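Local coordinates for T-lymphoma invasion and metastasis-inducing protein 1 (Homo sapiens, PDB 4K2P) that probably activates Rac-family GTPases as a guanine nucleotide exchange factor, this PH and coiled-coil portion being linked to phosphoinositide and Par-3 binding, at residues L48-S53 / F99-T104; R135-E140 / A200-G205. The protein carries 5 engineered substitutions. One frame throughout, in Å; residues are numbered along the deposited sequence.

Interaction 1 (L48-S53 / F99-T104); sequences LFFYES and FLFQTT
Phe50 and Phe101 meet ring edge to ring edge in the interior of the PH domain, reaching across from two strands whose backbones stay well apart: the closest CA pair, Leu48 CA and Phe99 CA, is 11.3 Å. The aromatic contact is the closer of the two kinds here. Phe50 CE2 lies 3.8 Å from Phe101 CE1, and Phe50 CZ is 3.9 Å from the same Phe101 CE1. Each ring presents its rim to the rim of the other, and the two planes are only about 20° apart, so neither lies over a face of its partner and this is not a stack but a van der Waals meeting of C-H edges. In Phe101 the ring is swung opposite to its carbonyl carbon (chi1 -58°), which sends the CE1 and CZ end of the ring toward strand 47-51.

The second kind is aliphatic on aromatic. Leu48 CD1 approaches Phe101 CZ at 4.0 Å, coming at the ring obliquely and from the direction opposite to that of the phenylalanine. Phe101 therefore serves both residues with adjoining atoms, and an alanine here would probably leave the Phe50 edge and the Leu48 methyl without their partner and open a gap in the domain core.

All three side chains are buried, and other strands close round them. Phe50 also meets the ring of His67 and touches Val41, while Leu48 packs on Val41 and Leu43 of strand 37-44 and on Leu91. Phe101 lies against Phe89 and Leu91 of strand 88-92 and reaches Val16 of strand 10-23, so the contact joins opposing walls of the curled antiparallel PH barrel, strand 47-51 facing strand 98-102 across the core.

Interaction 2 (R135-E140 / A200-G205); sequences RLLKSE and ASLQGG
Leu137 overlaps Leu202 through single methyl groups, CD1 to CD1 at 3.8 Å, in the antiparallel coiled coil formed by helices 133-161 and 168-203. The two leucine side chains cross at about a right angle. Leu137 also touches Phe195, Tyr198 and Leu199, which with Leu202 follow the i, i+3, i+4, i+7 spacing of a knobs-into-holes socket, so it fits as a knob in the facing helix. Leu202 is less deeply covered and packs as well on Thr133 and Leu134, and on Ser118 of helix 106-128.

Just beyond, the chain leaves helical geometry at Gly204, whose phi is positive at 64°. Gly205 N returns to Ala200 O at 3.0 Å, a six-to-one bond of the kind found in Schellman motifs.

Toward the more exposed side, Lys138 stretches out beyond CG with all its later torsions extended, and this carries its far end in to cross the Gln203 side chain, likewise extended, at a slant. The meeting is van der Waals in kind, since both nitrogens are potential donors: the modelled amide NE2 of Gln203 sits 3.5 Å from Lys138 CE and 3.6 Å from Lys138 NZ.

Interaction 1 belongs to the core of the PH barrel and interaction 2 to the coiled coil, and they do not touch: their centres are 26 Å apart and their nearest atoms about 14 Å. Helix 106-128 spans the distance. It follows strand 98-102 in the chain, and its Val124 and Ser118 pack against Leu136 and Leu202, while Ser201 OG is hydrogen-bonded to His117 ND1. The contacts are met in series along the chain, one completed before the other begins. A bound calcium ion lies about 9 Å from the side chain of Leu202, near interaction 2 but not in contact with that leucine.

Interaction 1 (L48-S53 / F99-T104)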
loop_
_atom_site.group_PDB
_atom_site.type_symbol
_atom_site.label_atom_id
_atom_site.label_comp_id
_atom_site.label_asym_id
_atom_site.label_seq_id
_atom_site.Cartn_x
_atom_site.Cartn_y
_atom_site.Cartn_z
ATOM N N LEU A 48 6.928 -12.685 1.805
ATOM C CA LEU A 48 6.669 -13.529 0.658
ATOM C C LEU A 48 7.982 -14.114 0.168
ATOM O O LEU A 48 8.889 -13.380 -0.194
ATOM C CB LEU A 48 5.996 -12.741 -0.477
ATOM C CG LEU A 48 4.546 -12.317 -0.279
ATOM C CD1 LEU A 48 4.130 -11.394 -1.418
ATOM C CD2 LEU A 48 3.632 -13.507 -0.205
ATOM N N PHE A 49 8.076 -15.438 0.175
ATOM C CA PHE A 49 9.235 -16.154 -0.334
ATOM C C PHE A 49 8.936 -16.697 -1.722
ATOM O O PHE A 49 7.884 -17.286 -1.959
ATOM C CB PHE A 49 9.615 -17.291 0.613
ATOM C CG PHE A 49 10.041 -16.823 1.969
ATOM C CD1 PHE A 49 11.354 -16.468 2.209
ATOM C CD2 PHE A 49 9.124 -16.720 2.999
ATOM C CE1 PHE A 49 11.756 -16.028 3.459
ATOM C CE2 PHE A 49 9.518 -16.280 4.258
ATOM C CZ PHE A 49 10.833 -15.931 4.484
ATOM N N PHE A 50 9.883 -16.510 -2.630
ATOM C CA PHE A 50 9.719 -16.896 -4.024
ATOM C C PHE A 50 10.666 -18.032 -4.347
ATOM O O PHE A 50 11.874 -17.895 -4.183
ATOM C CB PHE A 50 9.983 -15.699 -4.940
ATOM C CG PHE A 50 9.023 -14.562 -4.744
ATOM C CD1 PHE A 50 9.068 -13.791 -3.606
ATOM C CD2 PHE A 50 8.088 -14.258 -5.709
ATOM C CE1 PHE A 50 8.183 -12.746 -3.427
ATOM C CE2 PHE A 50 7.201 -13.211 -5.533
ATOM C CZ PHE A 50 7.253 -12.456 -4.394
ATOM N N TYR A 51 10.103 -19.153 -4.795
ATOM C CA TYR A 51 10.857 -20.370 -5.098
ATOM C C TYR A 51 10.740 -20.703 -6.585
ATOM O O TYR A 51 9.674 -20.519 -7.176
ATOM C CB TYR A 51 10.333 -21.562 -4.294
ATOM C CG TYR A 51 10.385 -21.449 -2.779
ATOM C CD1 TYR A 51 9.366 -20.820 -2.071
ATOM C CD2 TYR A 51 11.421 -22.029 -2.054
ATOM C CE1 TYR A 51 9.401 -20.739 -0.685
ATOM C CE2 TYR A 51 11.458 -21.955 -0.677
ATOM C CZ TYR A 51 10.447 -21.316 0.001
ATOM O OH TYR A 51 10.489 -21.242 1.373
ATOM N N GLU A 52 11.825 -21.171 -7.194
ATOM C CA GLU A 52 11.768 -21.720 -8.547
ATOM C C GLU A 52 11.718 -23.236 -8.519
ATOM O O GLU A 52 12.375 -23.877 -7.695
ATOM C CB GLU A 52 12.970 -21.268 -9.377
ATOM C CG GLU A 52 12.947 -19.791 -9.750
ATOM C CD GLU A 52 14.117 -19.386 -10.634
ATOM O OE1 GLU A 52 14.973 -20.248 -10.943
ATOM O OE2 GLU A 52 14.179 -18.201 -11.024
ATOM N N SER A 53 10.941 -23.807 -9.431
ATOM C CA SER A 53 10.896 -25.256 -9.605
ATOM C C SER A 53 12.138 -25.767 -10.324
ATOM O O SER A 53 12.596 -25.143 -11.278
ATOM C CB SER A 53 9.643 -25.652 -10.385
ATOM O OG SER A 53 9.550 -27.053 -10.506
ATOM N N PHE A 99 4.508 -4.778 -6.895
ATOM C CA PHE A 99 4.682 -6.026 -7.623
ATOM C C PHE A 99 3.333 -6.463 -8.149
ATOM O O PHE A 99 2.332 -6.318 -7.468
ATOM C CB PHE A 99 5.262 -7.120 -6.711
ATOM C CG PHE A 99 6.475 -6.687 -5.945
ATOM C CD1 PHE A 99 6.341 -6.027 -4.731
ATOM C CD2 PHE A 99 7.751 -6.944 -6.426
ATOM C CE1 PHE A 99 7.460 -5.618 -4.015
ATOM C CE2 PHE A 99 8.871 -6.536 -5.711
ATOM C CZ PHE A 99 8.720 -5.868 -4.507
ATOM N N LEU A 100 3.302 -6.957 -9.378
ATOM C CA LEU A 100 2.104 -7.575 -9.924
ATOM C C LEU A 100 2.149 -9.099 -9.803
ATOM O O LEU A 100 3.192 -9.714 -9.971
ATOM C CB LEU A 100 1.927 -7.179 -11.387
ATOM C CG LEU A 100 1.694 -5.687 -11.650
ATOM C CD1 LEU A 100 1.783 -5.421 -13.127
ATOM C CD2 LEU A 100 0.344 -5.234 -11.109
ATOM N N PHE A 101 0.982 -9.677 -9.558
ATOM C CA PHE A 101 0.800 -11.111 -9.426
ATOM C C PHE A 101 -0.421 -11.528 -10.241
ATOM O O PHE A 101 -1.420 -10.815 -10.243
ATOM C CB PHE A 101 0.587 -11.514 -7.968
ATOM C CG PHE A 101 1.694 -11.118 -7.046
ATOM C CD1 PHE A 101 2.776 -11.962 -6.823
ATOM C CD2 PHE A 101 1.635 -9.923 -6.358
ATOM C CE1 PHE A 101 3.786 -11.603 -5.948
ATOM C CE2 PHE A 101 2.640 -9.561 -5.480
ATOM C CZ PHE A 101 3.717 -10.401 -5.275
ATOM N N GLN A 102 -0.343 -12.668 -10.928
ATOM C CA GLN A 102 -1.501 -13.235 -11.614
ATOM C C GLN A 102 -1.801 -14.628 -11.063
ATOM O O GLN A 102 -0.915 -15.489 -10.993
ATOM C CB GLN A 102 -1.278 -13.315 -13.126
ATOM C CG GLN A 102 -2.527 -13.781 -13.914
ATOM C CD GLN A 102 -2.225 -14.167 -15.355
ATOM O OE1 GLN A 102 -1.108 -14.561 -15.686
ATOM N NE2 GLN A 102 -3.230 -14.061 -16.218
ATOM N N THR A 103 -3.056 -14.827 -10.673
ATOM C CA THR A 103 -3.548 -16.116 -10.214
ATOM C C THR A 103 -4.618 -16.642 -11.205
ATOM O O THR A 103 -4.694 -16.176 -12.347
ATOM C CB THR A 103 -4.091 -15.990 -8.770
ATOM O OG1 THR A 103 -4.427 -17.281 -8.247
ATOM C CG2 THR A 103 -5.299 -15.069 -8.720
ATOM N N THR A 104 -5.432 -17.605 -10.774
ATOM C CA THR A 104 -6.215 -18.443 -11.682
ATOM C C THR A 104 -7.700 -18.121 -11.710
ATOM O O THR A 104 -8.400 -18.531 -12.627
ATOM C CB THR A 104 -6.075 -19.931 -11.301
ATOM O OG1 THR A 104 -6.238 -20.068 -9.883
ATOM C CG2 THR A 104 -4.712 -20.462 -11.696
#

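Interaction 2 (R135-E140 / A200-G205)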
loop_
_atom_site.group_PDB
_atom_site.type_symbol
_atom_site.label_atom_id
_atom_site.label_comp_id
_atom_site.label_asym_id
_atom_site.label_seq_id
_atom_site.Cartn_x
_atom_site.Cartn_y
_atom_site.Cartn_z
ATOM N N ARG A 135 -9.838 -5.201 17.601
ATOM C CA ARG A 135 -10.007 -4.002 18.412
ATOM C C ARG A 135 -8.903 -2.995 18.161
ATOM O O ARG A 135 -9.155 -1.795 18.114
ATOM C CB ARG A 135 -10.059 -4.368 19.892
ATOM C CG ARG A 135 -10.012 -3.179 20.846
ATOM C CD ARG A 135 -10.287 -3.646 22.263
ATOM N NE ARG A 135 -11.585 -4.310 22.342
ATOM C CZ ARG A 135 -12.737 -3.684 22.570
ATOM N NH1 ARG A 135 -12.765 -2.376 22.799
ATOM N NH2 ARG A 135 -13.867 -4.373 22.606
ATOM N N LEU A 136 -7.677 -3.479 17.996
ATOM C CA LEU A 136 -6.557 -2.585 17.762
ATOM C C LEU A 136 -6.720 -1.858 16.435
ATOM O O LEU A 136 -6.439 -0.667 16.350
ATOM C CB LEU A 136 -5.230 -3.347 17.779
ATOM C CG LEU A 136 -4.024 -2.504 17.341
ATOM C CD1 LEU A 136 -3.768 -1.355 18.309
ATOM C CD2 LEU A 136 -2.792 -3.376 17.214
ATOM N N LEU A 137 -7.174 -2.570 15.407
ATOM C CA LEU A 137 -7.344 -1.970 14.085
ATOM C C LEU A 137 -8.374 -0.848 14.124
ATOM O O LEU A 137 -8.152 0.219 13.560
ATOM C CB LEU A 137 -7.774 -3.020 13.058
ATOM C CG LEU A 137 -6.732 -4.038 12.605
ATOM C CD1 LEU A 137 -7.364 -4.992 11.603
ATOM C CD2 LEU A 137 -5.501 -3.367 12.013
ATOM N N LYS A 138 -9.497 -1.093 14.789
ATOM C CA LYS A 138 -10.540 -0.082 14.911
ATOM C C LYS A 138 -10.043 1.120 15.701
ATOM O O LYS A 138 -10.430 2.251 15.423
ATOM C CB LYS A 138 -11.783 -0.663 15.571
ATOM C CG LYS A 138 -12.496 -1.676 14.697
ATOM C CD LYS A 138 -13.669 -2.294 15.422
ATOM C CE LYS A 138 -14.322 -3.371 14.574
ATOM N NZ LYS A 138 -15.325 -4.147 15.351
ATOM N N SER A 139 -9.197 0.865 16.691
ATOM C CA SER A 139 -8.647 1.928 17.513
ATOM C C SER A 139 -7.717 2.826 16.703
ATOM O O SER A 139 -7.762 4.049 16.826
ATOM C CB SER A 139 -7.899 1.336 18.706
ATOM O OG SER A 139 -7.206 2.350 19.411
ATOM N N GLU A 140 -6.888 2.207 15.866
ATOM C CA GLU A 140 -5.931 2.929 15.037
ATOM C C GLU A 140 -6.669 3.727 13.971
ATOM O O GLU A 140 -6.219 4.790 13.532
ATOM C CB GLU A 140 -4.944 1.958 14.391
ATOM C CG GLU A 140 -3.956 1.350 15.367
ATOM C CD GLU A 140 -3.017 2.381 15.969
ATOM O OE1 GLU A 140 -2.300 3.057 15.206
ATOM O OE2 GLU A 140 -2.995 2.513 17.210
ATOM N N ALA A 200 -11.192 -5.167 6.940
ATOM C CA ALA A 200 -12.156 -5.797 6.047
ATOM C C ALA A 200 -11.769 -7.250 5.805
ATOM O O ALA A 200 -12.621 -8.136 5.739
ATOM C CB ALA A 200 -12.237 -5.040 4.740
ATOM N N SER A 201 -10.470 -7.486 5.690
ATOM C CA SER A 201 -9.963 -8.814 5.409
ATOM C C SER A 201 -10.211 -9.751 6.589
ATOM O O SER A 201 -10.474 -10.933 6.389
ATOM C CB SER A 201 -8.477 -8.745 5.055
ATOM O OG SER A 201 -8.303 -8.198 3.750
ATOM N N LEU A 202 -10.118 -9.242 7.815
ATOM C CA LEU A 202 -10.432 -10.059 8.982
ATOM C C LEU A 202 -11.938 -10.291 9.138
ATOM O O LEU A 202 -12.353 -11.369 9.546
ATOM C CB LEU A 202 -9.881 -9.429 10.260
ATOM C CG LEU A 202 -8.366 -9.419 10.473
ATOM C CD1 LEU A 202 -8.052 -8.758 11.803
ATOM C CD2 LEU A 202 -7.777 -10.821 10.434
ATOM N N GLN A 203 -12.756 -9.296 8.798
ATOM C CA GLN A 203 -14.204 -9.402 8.994
ATOM C C GLN A 203 -14.938 -9.961 7.778
ATOM O O GLN A 203 -16.166 -10.074 7.783
ATOM C CB GLN A 203 -14.799 -8.039 9.333
ATOM C CG GLN A 203 -14.360 -7.464 10.661
ATOM C CD GLN A 203 -14.892 -6.068 10.866
ATOM O OE1 GLN A 203 -15.060 -5.315 9.907
ATOM N NE2 GLN A 203 -15.178 -5.717 12.114
ATOM N N GLY A 204 -14.191 -10.316 6.740
ATOM C CA GLY A 204 -14.789 -10.805 5.515
ATOM C C GLY A 204 -15.650 -9.781 4.792
ATOM O O GLY A 204 -16.454 -10.148 3.936
ATOM N N GLY A 205 -15.486 -8.502 5.125
ATOM C CA GLY A 205 -16.263 -7.442 4.496
ATOM C C GLY A 205 -15.620 -6.949 3.212
ATOM O O GLY A 205 -14.557 -7.427 2.824
#